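Long-range contact in fluoroacetyl-CoA-specific thioesterase-like domain-containing protein (Thermanaerovibrio acidaminovorans, PDB 3QOO), which is of unknown function but adopts the hot-dog fold and probably acts on acyl-CoA thioesters, as its fluoroacetyl-CoA thioesterase relatives do: residues R16-V22 / G82-T88. Sequence-based numbering, arbitrary orientation. Where two conformers were deposited one is given.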
ATOM      1  N   ARG A  16     -10.530 -12.099  10.504  0.59 10.22           N
ATOM      2  CA  ARG A  16     -11.633 -11.161  10.564  0.59 11.35           C
ATOM      3  C   ARG A  16     -11.979 -10.716   9.151  0.59 11.31           C
ATOM      4  O   ARG A  16     -11.154 -10.782   8.216  0.59 10.80           O
ATOM      5  CB  ARG A  16     -11.291  -9.959  11.457  0.59 12.29           C
ATOM      6  CG  ARG A  16     -11.122 -10.325  12.944  0.59 14.44           C
ATOM      7  CD  ARG A  16     -10.860  -9.072  13.781  0.59 16.24           C
ATOM      8  NE  ARG A  16     -12.120  -8.392  14.052  0.59 18.47           N
ATOM      9  CZ  ARG A  16     -12.872  -8.587  15.137  0.59 19.93           C
ATOM     10  NH1 ARG A  16     -12.490  -9.433  16.098  0.59 21.70           N
ATOM     11  NH2 ARG A  16     -14.022  -7.931  15.269  0.59 19.52           N
ATOM     12  N   ARG A  17     -13.209 -10.238   9.007  1.00 11.73           N
ATOM     13  CA  ARG A  17     -13.721  -9.751   7.748  1.00 12.65           C
ATOM     14  C   ARG A  17     -14.334  -8.417   7.919  1.00 13.77           C
ATOM     15  O   ARG A  17     -14.888  -8.116   8.978  1.00 15.76           O
ATOM     16  CB  ARG A  17     -14.777 -10.680   7.214  1.00 14.98           C
ATOM     17  CG  ARG A  17     -14.305 -11.842   6.516  1.00 18.20           C
ATOM     18  CD  ARG A  17     -15.442 -12.555   5.844  1.00 21.06           C
ATOM     19  NE  ARG A  17     -14.949 -13.484   4.895  1.00 21.70           N
ATOM     20  CZ  ARG A  17     -15.689 -14.274   4.150  1.00 25.26           C
ATOM     21  NH1 ARG A  17     -17.007 -14.303   4.306  1.00 27.57           N
ATOM     22  NH2 ARG A  17     -15.085 -15.078   3.278  1.00 29.62           N
HETATM   23  N   MSE A  18     -14.331  -7.636   6.848  1.00 14.02           N
HETATM   24  CA  MSE A  18     -15.218  -6.491   6.746  1.00 15.78           C
HETATM   25  C   MSE A  18     -15.571  -6.222   5.307  1.00 15.47           C
HETATM   26  O   MSE A  18     -14.861  -6.641   4.403  1.00 15.38           O
HETATM   27  CB  MSE A  18     -14.598  -5.262   7.398  1.00 17.36           C
HETATM   28  CG  MSE A  18     -13.389  -4.767   6.703  1.00 17.76           C
HETATM   29 SE   MSE A  18     -12.574  -3.158   7.468  0.54 19.85          SE
HETATM   30  CE  MSE A  18     -13.841  -1.934   6.842  1.00 22.68           C
ATOM     31  N   VAL A  19     -16.646  -5.479   5.126  1.00 15.73           N
ATOM     32  CA  VAL A  19     -17.134  -5.071   3.829  1.00 17.02           C
ATOM     33  C   VAL A  19     -16.898  -3.583   3.674  1.00 17.93           C
ATOM     34  O   VAL A  19     -17.222  -2.780   4.550  1.00 21.01           O
ATOM     35  CB  VAL A  19     -18.621  -5.407   3.590  1.00 17.14           C
ATOM     36  CG1 VAL A  19     -19.038  -5.062   2.161  1.00 19.39           C
ATOM     37  CG2 VAL A  19     -18.885  -6.859   3.938  1.00 19.66           C
ATOM     38  N   LYS A  20     -16.272  -3.234   2.558  1.00 16.92           N
ATOM     39  CA  LYS A  20     -15.875  -1.884   2.281  1.00 17.62           C
ATOM     40  C   LYS A  20     -16.563  -1.451   0.995  1.00 15.03           C
ATOM     41  O   LYS A  20     -16.361  -2.104  -0.029  1.00 14.84           O
ATOM     42  CB  LYS A  20     -14.345  -1.897   2.124  1.00 19.34           C
ATOM     43  CG  LYS A  20     -13.712  -0.723   1.548  1.00 22.97           C
ATOM     44  CD  LYS A  20     -13.749   0.470   2.424  1.00 26.15           C
ATOM     45  CE  LYS A  20     -13.061   1.617   1.708  1.00 27.79           C
ATOM     46  NZ  LYS A  20     -13.107   2.903   2.474  1.00 29.70           N
ATOM     47  N   LYS A  21     -17.313  -0.348   1.023  1.00 13.93           N
ATOM     48  CA  LYS A  21     -17.906   0.211  -0.192  1.00 14.94           C
ATOM     49  C   LYS A  21     -16.878   1.110  -0.887  1.00 13.34           C
ATOM     50  O   LYS A  21     -16.228   1.960  -0.260  1.00 16.45           O
ATOM     51  CB  LYS A  21     -19.179   1.028   0.091  1.00 16.59           C
ATOM     52  CG  LYS A  21     -19.994   1.211  -1.199  1.00 19.95           C
ATOM     53  CD  LYS A  21     -21.337   1.764  -0.997  1.00 21.33           C
ATOM     54  CE  LYS A  21     -22.147   0.884  -0.143  1.00 18.80           C
ATOM     55  NZ  LYS A  21     -22.811  -0.222  -0.867  1.00 18.24           N
ATOM     56  N   VAL A  22     -16.723   0.938  -2.183  1.00 11.67           N
ATOM     57  CA  VAL A  22     -15.733   1.740  -2.913  1.00 10.63           C
ATOM     58  C   VAL A  22     -16.299   3.134  -3.126  1.00 10.43           C
ATOM     59  O   VAL A  22     -17.317   3.317  -3.802  1.00 11.41           O
ATOM     60  CB  VAL A  22     -15.313   1.090  -4.235  1.00 10.24           C
ATOM     61  CG1 VAL A  22     -14.295   1.964  -4.956  1.00 11.02           C
ATOM     62  CG2 VAL A  22     -14.800  -0.333  -4.022  1.00 10.95           C
ATOM     63  N   GLY A  82     -18.824   2.137  -5.964  1.00 12.48           N
ATOM     64  CA  GLY A  82     -20.145   1.614  -5.583  1.00 13.30           C
ATOM     65  C   GLY A  82     -20.139   0.114  -5.332  1.00 12.74           C
ATOM     66  O   GLY A  82     -21.134  -0.436  -4.840  1.00 15.34           O
ATOM     67  N   ASP A  83     -19.045  -0.561  -5.666  1.00 12.84           N
ATOM     68  CA  ASP A  83     -18.883  -1.979  -5.343  1.00 12.64           C
ATOM     69  C   ASP A  83     -18.731  -2.158  -3.859  1.00 12.60           C
ATOM     70  O   ASP A  83     -18.253  -1.276  -3.189  1.00 13.27           O
ATOM     71  CB  ASP A  83     -17.604  -2.463  -6.005  1.00 13.00           C
ATOM     72  CG  ASP A  83     -17.475  -3.965  -6.123  1.00 13.90           C
ATOM     73  OD1 ASP A  83     -18.468  -4.719  -5.978  1.00 14.76           O
ATOM     74  OD2 ASP A  83     -16.341  -4.397  -6.461  1.00 14.37           O
ATOM     75  N   ASP A  84     -19.189  -3.299  -3.354  1.00 12.93           N
ATOM     76  CA  ASP A  84     -18.927  -3.720  -1.981  1.00 12.50           C
ATOM     77  C   ASP A  84     -17.914  -4.818  -2.019  1.00 11.96           C
ATOM     78  O   ASP A  84     -18.147  -5.889  -2.591  1.00 13.70           O
ATOM     79  CB  ASP A  84     -20.200  -4.162  -1.287  1.00 14.01           C
ATOM     80  CG  ASP A  84     -21.027  -2.990  -0.923  1.00 15.59           C
ATOM     81  OD1 ASP A  84     -20.549  -2.179  -0.118  1.00 19.31           O
ATOM     82  OD2 ASP A  84     -22.133  -2.875  -1.435  1.00 20.14           O
ATOM     83  N   VAL A  85     -16.775  -4.553  -1.423  1.00 11.14           N
ATOM     84  CA  VAL A  85     -15.643  -5.467  -1.386  1.00 11.71           C
ATOM     85  C   VAL A  85     -15.482  -6.080  -0.002  1.00 11.75           C
ATOM     86  O   VAL A  85     -15.323  -5.356   0.979  1.00 12.59           O
ATOM     87  CB  VAL A  85     -14.328  -4.747  -1.810  1.00 11.58           C
ATOM     88  CG1 VAL A  85     -13.187  -5.719  -1.843  1.00 12.52           C
ATOM     89  CG2 VAL A  85     -14.507  -4.075  -3.172  1.00 12.27           C
ATOM     90  N   THR A  86     -15.567  -7.408   0.050  1.00 11.60           N
ATOM     91  CA  THR A  86     -15.361  -8.133   1.302  1.00 11.91           C
ATOM     92  C   THR A  86     -13.872  -8.463   1.443  1.00 10.65           C
ATOM     93  O   THR A  86     -13.302  -9.156   0.604  1.00 11.28           O
ATOM     94  CB  THR A  86     -16.201  -9.404   1.346  1.00 12.65           C
ATOM     95  OG1 THR A  86     -17.563  -9.025   1.216  1.00 15.89           O
ATOM     96  CG2 THR A  86     -15.988 -10.203   2.614  1.00 14.82           C
ATOM     97  N   PHE A  87     -13.267  -7.967   2.512  1.00 10.10           N
ATOM     98  CA  PHE A  87     -11.890  -8.255   2.867  1.00  9.53           C
ATOM     99  C   PHE A  87     -11.844  -9.308   3.940  1.00  9.27           C
ATOM    100  O   PHE A  87     -12.564  -9.207   4.948  1.00 10.27           O
ATOM    101  CB  PHE A  87     -11.192  -7.007   3.390  1.00  9.87           C
ATOM    102  CG  PHE A  87     -10.876  -5.967   2.368  1.00 10.17           C
ATOM    103  CD1 PHE A  87      -9.563  -5.734   1.998  1.00 10.47           C
ATOM    104  CD2 PHE A  87     -11.868  -5.181   1.816  1.00 11.64           C
ATOM    105  CE1 PHE A  87      -9.244  -4.722   1.096  1.00 11.64           C
ATOM    106  CE2 PHE A  87     -11.526  -4.200   0.876  1.00 12.91           C
ATOM    107  CZ  PHE A  87     -10.228  -3.974   0.520  1.00 12.07           C
ATOM    108  N   THR A  88     -10.977 -10.302   3.730  1.00  9.16           N
ATOM    109  CA  THR A  88     -10.714 -11.337   4.724  1.00 10.02           C
ATOM    110  C   THR A  88      -9.221 -11.316   5.004  1.00  9.54           C
ATOM    111  O   THR A  88      -8.421 -11.458   4.065  1.00 10.73           O
ATOM    112  CB  THR A  88     -11.114 -12.727   4.224  1.00 11.02           C
ATOM    113  OG1 THR A  88     -12.474 -12.704   3.798  1.00 11.64           O
ATOM    114  CG2 THR A  88     -10.950 -13.758   5.349  1.00 13.51           C
TER
HETATM  115  O   HOH W   1     -23.220   0.407  -3.453  1.00 30.10           O
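At one edge of the antiparallel hot-dog sheet, strand 15-21 pairs with its neighbour 84-95, setting R17 against T88, V19 against T86 and K21 against D84 as non-hydrogen-bonded pairs, alternating with the hydrogen-bonded pairs M18-F87 and K20-V85. In the M18-F87 pair, F87 N reaches M18 O at 2.8 Å and M18 N returns a bond to F87 O; K20 and V85 exchange a second reciprocal pair. Beyond the strand ends the ladder runs on through V22 N to D83 O and G82 N to V22 O.

The face carrying R17, V19, K21, D84, T86 and T88 is largely polar. R17 turns CG anti to its carbonyl carbon (chi1 -82°), and its chain, extended from CG to NE, crosses T88 at a slant, bringing NE within 2.8 Å of T88 OG1; the bond is bent, with the hydroxyl tilted from the guanidinium plane, while T86 CG2 sits over one face of that group. V19 lays CG1 against D84 CB at 3.7 Å. K21, bent at its last two torsions, curls NZ back to D84 in a salt bridge: OD2 receives it through its syn lone pair at 2.8 Å, OD1 only weakly. A water links K21 NZ to G82 O, giving the ammonium a further partner.

On the face carrying M18, K20, V85 and F87, K20 CB packs 3.8 Å from F87 CE2, and the two side chains run alongside each other before K20 NZ leaves for a salt bridge with D26. F87 also meets T47 and L51 of helix 41-56, so this face turns toward the long helix that the sheet wraps in the hot-dog fold.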